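Local coordinates for protein putative NADPH-dependent oxidoreductase (Desulfitobacterium hafniense DCB-2, PDB 3DB2) that probably works as an NADPH-dependent dehydrogenase of the GFO/IDH/MocA type, with a Rossmann-fold domain for the dinucleotide and a substrate not yet established, at residues G90-V95 with G117-C122; Q85-G90 with D110-E115; N4-A9 with V313-G318. All coordinates share one frame; numbering follows the deposited sequence.

Contact 1: residues G90-V95 with G117-C122; sequences GKHIYV and GVKFLC
With CG anti to the backbone N (chi1 173°), Phe-120 carries its ring to the side chains of strand 92-95, where Ile-93 presents CG2, the branch likewise anti to its own N, and Val-95 presents CG1 from the crowded position between N and carbonyl carbon (chi1 68°). The strands are parallel neighbours in the Rossmann fold and the two ends of the beta-alpha-beta unit made by strand 92-96, helix 103-116 and strand 120-123. Their axes run 4.9 Å apart and almost exactly parallel. Three hydrogen bonds tie the backbones together: Ile-93 N reaches Lys-119 O at 2.8 Å, Leu-121 N gives to Ile-93 O, and Val-95 N meets Leu-121 O at 3.0 Å, nearly along the C=O axis. Ile-93 O also receives a CA-H...O contact from Phe-120 CA at 3.3 Å, a weak supplement to the N-H bond at this carbonyl.

On the face beneath helix 79-88, Phe-120 CD1 touches Ile-93 CG2 at 3.6 Å, and CE1 touches Val-95 CG1 at 3.7 Å. The flat ring thus spans two beta-branched residues, whose shape suits an extended strand. An alanine at Phe-120 would lose both ring contacts and would probably leave Ile-93 and Val-95 less firmly packed. On the opposite face Tyr-94 and Leu-121 lie side by side, with Leu-121 CD2 at the ring edge, 4.0 Å from Tyr-94 CD2; the phenol suits this place because its OH goes on to bond Glu-306 of helix 302-316. Ahead of its strand, Val-118 sets both methyls near Lys-91 O, a buried carbonyl without a partner in the model, and brings CB to 3.6 Å from His-92 CD2.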
# COMPACT_ATOMS: atom_id res chain seq x y z
N GLY C 90 12.42 24.02 -35.17
CA GLY C 90 13.68 24.16 -34.46
C GLY C 90 13.53 24.59 -33.02
O GLY C 90 14.52 24.90 -32.36
N LYS C 91 12.31 24.63 -32.49
CA LYS C 91 12.17 25.02 -31.09
C LYS C 91 12.38 23.84 -30.14
O LYS C 91 11.86 22.77 -30.39
CB LYS C 91 10.80 25.64 -30.83
CG LYS C 91 10.35 26.71 -31.83
CD LYS C 91 11.42 27.77 -32.08
CE LYS C 91 10.78 28.97 -32.81
NZ LYS C 91 11.82 30.02 -33.01
N HIS C 92 13.15 24.10 -29.09
CA HIS C 92 13.33 23.18 -27.96
C HIS C 92 12.01 23.06 -27.21
O HIS C 92 11.17 23.97 -27.19
CB HIS C 92 14.49 23.67 -27.11
CG HIS C 92 15.74 23.85 -27.93
ND1 HIS C 92 16.47 25.02 -28.01
CD2 HIS C 92 16.39 23.03 -28.78
CE1 HIS C 92 17.50 24.87 -28.82
NE2 HIS C 92 17.50 23.64 -29.31
N ILE C 93 11.76 21.90 -26.57
CA ILE C 93 10.44 21.55 -26.12
C ILE C 93 10.39 21.31 -24.61
O ILE C 93 11.13 20.47 -24.10
CB ILE C 93 9.96 20.26 -26.80
CG1 ILE C 93 9.93 20.26 -28.34
CG2 ILE C 93 8.60 19.87 -26.24
CD1 ILE C 93 8.92 21.22 -28.93
N TYR C 94 9.52 22.04 -23.94
CA TYR C 94 8.99 21.67 -22.63
C TYR C 94 7.53 21.27 -22.89
O TYR C 94 6.73 22.01 -23.46
CB TYR C 94 9.21 22.75 -21.56
CG TYR C 94 8.58 22.33 -20.24
CD1 TYR C 94 7.25 22.61 -19.94
CD2 TYR C 94 9.32 21.64 -19.30
CE1 TYR C 94 6.64 22.24 -18.78
CE2 TYR C 94 8.73 21.25 -18.10
CZ TYR C 94 7.41 21.56 -17.85
OH TYR C 94 6.79 21.19 -16.68
N VAL C 95 7.15 20.08 -22.42
CA VAL C 95 5.77 19.65 -22.43
C VAL C 95 5.39 19.13 -21.03
O VAL C 95 6.17 18.50 -20.31
CB VAL C 95 5.44 18.65 -23.54
CG1 VAL C 95 6.08 17.30 -23.35
CG2 VAL C 95 3.92 18.46 -23.67
N GLY C 117 16.46 16.70 -33.30
CA GLY C 117 17.57 16.93 -32.39
C GLY C 117 17.42 18.06 -31.42
O GLY C 117 18.38 18.49 -30.78
N VAL C 118 16.22 18.62 -31.26
CA VAL C 118 15.98 19.62 -30.20
C VAL C 118 15.97 18.97 -28.83
O VAL C 118 15.74 17.78 -28.68
CB VAL C 118 14.65 20.35 -30.50
CG1 VAL C 118 14.74 21.01 -31.86
CG2 VAL C 118 13.46 19.43 -30.47
N LYS C 119 16.30 19.69 -27.78
CA LYS C 119 16.15 19.43 -26.39
C LYS C 119 14.66 19.22 -26.09
O LYS C 119 13.76 19.89 -26.61
CB LYS C 119 16.68 20.54 -25.50
CG LYS C 119 18.14 20.88 -25.77
CD LYS C 119 18.96 19.66 -26.15
CE LYS C 119 20.45 20.01 -26.02
NZ LYS C 119 21.28 18.78 -25.95
N PHE C 120 14.42 18.28 -25.20
CA PHE C 120 13.07 17.88 -24.81
C PHE C 120 13.04 17.57 -23.32
O PHE C 120 13.90 16.76 -22.93
CB PHE C 120 12.64 16.69 -25.64
CG PHE C 120 11.31 16.09 -25.21
CD1 PHE C 120 10.14 16.61 -25.75
CD2 PHE C 120 11.22 15.05 -24.30
CE1 PHE C 120 8.93 16.11 -25.35
CE2 PHE C 120 10.00 14.55 -23.89
CZ PHE C 120 8.86 15.08 -24.44
N LEU C 121 12.07 18.11 -22.62
CA LEU C 121 11.72 17.69 -21.25
C LEU C 121 10.21 17.49 -21.19
O LEU C 121 9.40 18.32 -21.60
CB LEU C 121 12.25 18.66 -20.20
CG LEU C 121 11.99 18.35 -18.72
CD1 LEU C 121 12.72 17.10 -18.28
CD2 LEU C 121 12.41 19.52 -17.82
N CYS C 122 9.80 16.34 -20.64
CA CYS C 122 8.40 16.12 -20.28
C CYS C 122 8.31 16.30 -18.77
O CYS C 122 8.88 15.51 -18.01
CB CYS C 122 7.91 14.75 -20.72
SG CYS C 122 6.18 14.48 -20.26

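Contact 2: residues Q85-G90 with D110-E115; sequences QCARSG and DQVIKE
The ends of helices 79-88 and 103-116 come together on the same side of the Rossmann sheet, closest at Ala-87 and Ile-113 with their CA atoms 6.9 Å apart, and the first helix stops in a Schellman motif whose C-prime residue, Gly-90, takes the positive phi (85°) that would jam a CB against the preceding carbonyl. Ala-87 points its CB at the other helix and lies 4.4 Å from both Val-112 CG2 and Ile-113 CD1. So small a side chain lets the backbones approach, while the two branched residues supply the bulk from the far side. Val-112 uses its CG2 branch, anti to the backbone N, and the extended stem of Arg-88 crosses it at about a right angle, bringing NE to 3.9 Å from Val-112 CG2.

Beyond this apolar layer the contact turns polar. The charges of Arg-88 and Glu-115 do not touch: NH2 of Arg-88 stays 4.3 Å from OE1 of Glu-115. Two waters in the guanidinium plane fill the step. One accepts from Arg-88 NE and donates to Glu-115 OE1 at 2.4 Å; the other donates to the same OE1 at 2.5 Å and accepts weakly from Arg-88 NH2. The second carboxylate oxygen, OE2 of Glu-115, is met from above its plane by Gln-111 NE2 at 2.5 Å, a very short and bent bond (117° at the hydrogen) one helical turn away. With both oxygens engaged and a positive charge nearby, Glu-115 is probably ionised; its attraction to Arg-88 is likely to act mainly through the two waters, while Ala-87, Val-112, Ile-113 and the stem and NE of Arg-88 make the direct contacts.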
# COMPACT_ATOMS: atom_id res chain seq x y z
N GLN C 85 4.93 20.26 -34.68
CA GLN C 85 5.02 21.56 -35.33
C GLN C 85 6.12 22.42 -34.74
O GLN C 85 6.91 23.06 -35.46
CB GLN C 85 3.67 22.28 -35.27
CG GLN C 85 3.61 23.44 -36.27
CD GLN C 85 2.40 24.31 -36.20
OE1 GLN C 85 1.48 24.12 -35.40
NE2 GLN C 85 2.34 25.32 -37.06
N CYS C 86 6.27 22.44 -33.41
CA CYS C 86 7.32 23.29 -32.84
C CYS C 86 8.71 22.74 -33.08
O CYS C 86 9.63 23.45 -33.45
CB CYS C 86 7.09 23.47 -31.34
SG CYS C 86 5.54 24.26 -30.94
N ALA C 87 8.90 21.43 -32.89
CA ALA C 87 10.22 20.85 -33.10
C ALA C 87 10.66 20.98 -34.55
O ALA C 87 11.85 21.19 -34.83
CB ALA C 87 10.20 19.39 -32.64
N ARG C 88 9.72 20.86 -35.49
CA ARG C 88 10.15 20.99 -36.89
C ARG C 88 10.51 22.43 -37.24
O ARG C 88 11.18 22.62 -38.28
CB ARG C 88 9.06 20.45 -37.82
CG ARG C 88 8.63 19.05 -37.50
CD ARG C 88 7.49 18.58 -38.39
NE ARG C 88 7.52 17.10 -38.41
CZ ARG C 88 6.51 16.27 -38.55
NH1 ARG C 88 5.27 16.74 -38.70
NH2 ARG C 88 6.75 14.96 -38.54
N SER C 89 10.11 23.41 -36.43
CA SER C 89 10.60 24.77 -36.60
C SER C 89 11.82 25.05 -35.75
O SER C 89 12.26 26.20 -35.59
CB SER C 89 9.55 25.82 -36.25
OG SER C 89 8.66 26.00 -37.35
N GLY C 90 12.42 24.02 -35.17
CA GLY C 90 13.68 24.16 -34.46
C GLY C 90 13.53 24.59 -33.02
O GLY C 90 14.52 24.90 -32.36
N ASP C 110 8.75 10.87 -29.56
CA ASP C 110 10.14 10.38 -29.53
C ASP C 110 10.78 10.54 -30.91
O ASP C 110 11.91 10.98 -31.05
CB ASP C 110 10.12 8.95 -29.03
CG ASP C 110 11.47 8.35 -28.69
OD1 ASP C 110 12.41 9.08 -28.32
OD2 ASP C 110 11.59 7.10 -28.80
N GLN C 111 10.03 10.20 -31.95
CA GLN C 111 10.60 10.21 -33.30
C GLN C 111 10.96 11.59 -33.80
O GLN C 111 12.04 11.86 -34.34
CB GLN C 111 9.55 9.56 -34.21
CG GLN C 111 9.87 9.81 -35.68
CD GLN C 111 10.87 8.82 -36.25
OE1 GLN C 111 11.50 8.06 -35.51
NE2 GLN C 111 10.98 8.85 -37.58
N VAL C 112 10.03 12.53 -33.59
CA VAL C 112 10.32 13.91 -34.07
C VAL C 112 11.42 14.57 -33.28
O VAL C 112 12.15 15.41 -33.82
CB VAL C 112 9.02 14.73 -34.09
CG1 VAL C 112 8.63 15.23 -32.69
CG2 VAL C 112 9.12 15.92 -35.05
N ILE C 113 11.60 14.23 -32.00
CA ILE C 113 12.74 14.74 -31.23
C ILE C 113 14.03 14.08 -31.73
O ILE C 113 15.04 14.76 -31.91
CB ILE C 113 12.58 14.49 -29.72
CG1 ILE C 113 11.34 15.15 -29.12
CG2 ILE C 113 13.81 14.88 -28.90
CD1 ILE C 113 11.13 16.63 -29.35
N LYS C 114 13.99 12.78 -31.99
CA LYS C 114 15.15 12.14 -32.61
C LYS C 114 15.51 12.85 -33.92
O LYS C 114 16.63 13.34 -34.06
CB LYS C 114 14.86 10.64 -32.81
CG LYS C 114 14.91 9.83 -31.52
CD LYS C 114 14.51 8.37 -31.64
CE LYS C 114 13.17 8.14 -32.31
NZ LYS C 114 12.76 6.71 -32.43
N GLU C 115 14.55 12.90 -34.83
CA GLU C 115 14.68 13.56 -36.12
C GLU C 115 15.31 14.95 -36.00
O GLU C 115 16.36 15.24 -36.58
CB GLU C 115 13.34 13.75 -36.82
CG GLU C 115 12.91 12.64 -37.74
CD GLU C 115 11.41 12.43 -37.79
OE1 GLU C 115 10.65 13.38 -37.53
OE2 GLU C 115 10.97 11.29 -38.12
O HOH W 1 10.30 15.61 -38.40
O HOH W 2 8.22 12.90 -37.82

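Contact 3: residues N4-A9 with V313-G318; sequences NPVGVA and VIRNGG
Asn-4 takes part through its backbone: its carbonyl O accepts from Arg-315 NE at 2.6 Å, a nearly straight bond (160° at the hydrogen) lying in the guanidinium plane though above the plane of the carbonyl. Pro-5, whose CB points away from the helix, offers its own carbonyl O, which Arg-315 NH2 reaches at 3.2 Å from well above the carbonyl plane, in a more bent bond. Arginine suits this place because one flat group can donate along its edge to two successive carbonyls. A bend at chi2 (-92°) helps to bring it there. Val-6 opens strand 6-11, the first strand of the Rossmann fold and a central one in its parallel sheet, against which helix 302-316 is laid from much later in the chain. Its two methyls divide the work. CG2 sits over the centre of one guanidinium face, 3.8 Å from Arg-315 CZ, while CG1, anti to the backbone N, meets Ile-314 CD1 at 4.1 Å. At Gly-7 the backbone N bonds Glu-68 OE2, the same carboxylate oxygen that makes a salt bridge with Arg-315 NH2.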
# COMPACT_ATOMS: atom_id res chain seq x y z
N ASN C 4 22.89 34.62 -21.43
CA ASN C 4 21.73 35.26 -22.05
C ASN C 4 20.49 34.48 -21.64
O ASN C 4 20.54 33.26 -21.79
CB ASN C 4 21.93 35.26 -23.56
CG ASN C 4 21.11 36.25 -24.34
OD1 ASN C 4 19.93 36.02 -24.62
ND2 ASN C 4 21.75 37.37 -24.69
N PRO C 5 19.45 35.10 -21.12
CA PRO C 5 18.22 34.36 -20.82
C PRO C 5 17.62 33.70 -22.06
O PRO C 5 17.68 34.26 -23.15
CB PRO C 5 17.25 35.43 -20.32
CG PRO C 5 18.19 36.46 -19.76
CD PRO C 5 19.35 36.51 -20.70
N VAL C 6 17.06 32.51 -21.87
CA VAL C 6 16.52 31.74 -22.99
C VAL C 6 15.12 32.29 -23.25
O VAL C 6 14.38 32.45 -22.27
CB VAL C 6 16.45 30.23 -22.73
CG1 VAL C 6 15.53 29.53 -23.74
CG2 VAL C 6 17.82 29.56 -22.80
N GLY C 7 14.80 32.55 -24.50
CA GLY C 7 13.49 33.05 -24.89
C GLY C 7 12.44 31.96 -24.99
O GLY C 7 12.61 30.98 -25.73
N VAL C 8 11.33 32.12 -24.28
CA VAL C 8 10.33 31.06 -24.23
C VAL C 8 8.97 31.57 -24.67
O VAL C 8 8.69 32.78 -24.56
CB VAL C 8 10.26 30.44 -22.82
CG1 VAL C 8 11.66 29.93 -22.45
CG2 VAL C 8 9.77 31.39 -21.76
N ALA C 9 8.16 30.67 -25.19
CA ALA C 9 6.77 30.97 -25.57
C ALA C 9 5.85 29.96 -24.87
O ALA C 9 6.20 28.78 -24.86
CB ALA C 9 6.47 30.88 -27.05
N VAL C 313 20.39 23.23 -20.50
CA VAL C 313 20.88 22.39 -21.59
C VAL C 313 20.84 23.05 -22.96
O VAL C 313 21.59 22.67 -23.87
CB VAL C 313 20.13 21.03 -21.63
CG1 VAL C 313 20.36 20.37 -20.27
CG2 VAL C 313 18.68 21.23 -21.98
N ILE C 314 20.00 24.05 -23.18
CA ILE C 314 20.10 24.75 -24.48
C ILE C 314 21.37 25.58 -24.51
O ILE C 314 22.06 25.58 -25.52
CB ILE C 314 18.88 25.64 -24.76
CG1 ILE C 314 17.62 24.86 -25.21
CG2 ILE C 314 19.11 26.72 -25.81
CD1 ILE C 314 16.36 25.67 -24.90
N ARG C 315 21.71 26.26 -23.41
CA ARG C 315 22.86 27.15 -23.40
C ARG C 315 24.18 26.40 -23.24
O ARG C 315 25.19 26.81 -23.82
CB ARG C 315 22.74 28.21 -22.31
CG ARG C 315 21.68 29.27 -22.56
CD ARG C 315 22.25 30.50 -23.28
NE ARG C 315 21.25 31.50 -23.62
CZ ARG C 315 20.45 31.50 -24.66
NH1 ARG C 315 20.52 30.52 -25.54
NH2 ARG C 315 19.55 32.44 -24.93
N ASN C 316 24.19 25.33 -22.45
CA ASN C 316 25.42 24.70 -22.00
C ASN C 316 25.60 23.28 -22.54
O ASN C 316 26.65 22.66 -22.31
CB ASN C 316 25.48 24.63 -20.48
CG ASN C 316 25.30 25.94 -19.74
OD1 ASN C 316 25.71 27.01 -20.19
ND2 ASN C 316 24.70 25.91 -18.55
N GLY C 317 24.61 22.75 -23.21
CA GLY C 317 24.67 21.41 -23.76
C GLY C 317 24.19 20.34 -22.78
O GLY C 317 23.93 20.58 -21.60
N GLY C 318 24.07 19.10 -23.26
CA GLY C 318 23.63 18.01 -22.42
C GLY C 318 22.17 17.66 -22.65
O GLY C 318 21.48 18.13 -23.55

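Contacts 1 and 2 have centres about 8 Å apart and share Gly-90; between them Lys-91 N lies 3.1 Å from Cys-86 O, probably hydrogen-bonded, and Ile-113 CD1 packs 3.7 Å from Phe-120 CD1. Contact 3, centred about 11 Å from contact 1, puts its helix on the face of the same sheet that carries Leu-121, across from the helices of contact 2: Lys-119 NZ reaches Gly-318 O at 2.5 Å, and Ile-314 CG1 presses on His-92 ND1. Contacts 2 and 3, about 17 Å apart between centres, do not touch, since the sheet separates them. Strand 6-11, where contact 3 begins, leads into a glycine-rich turn of Rossmann type, the probable dinucleotide site.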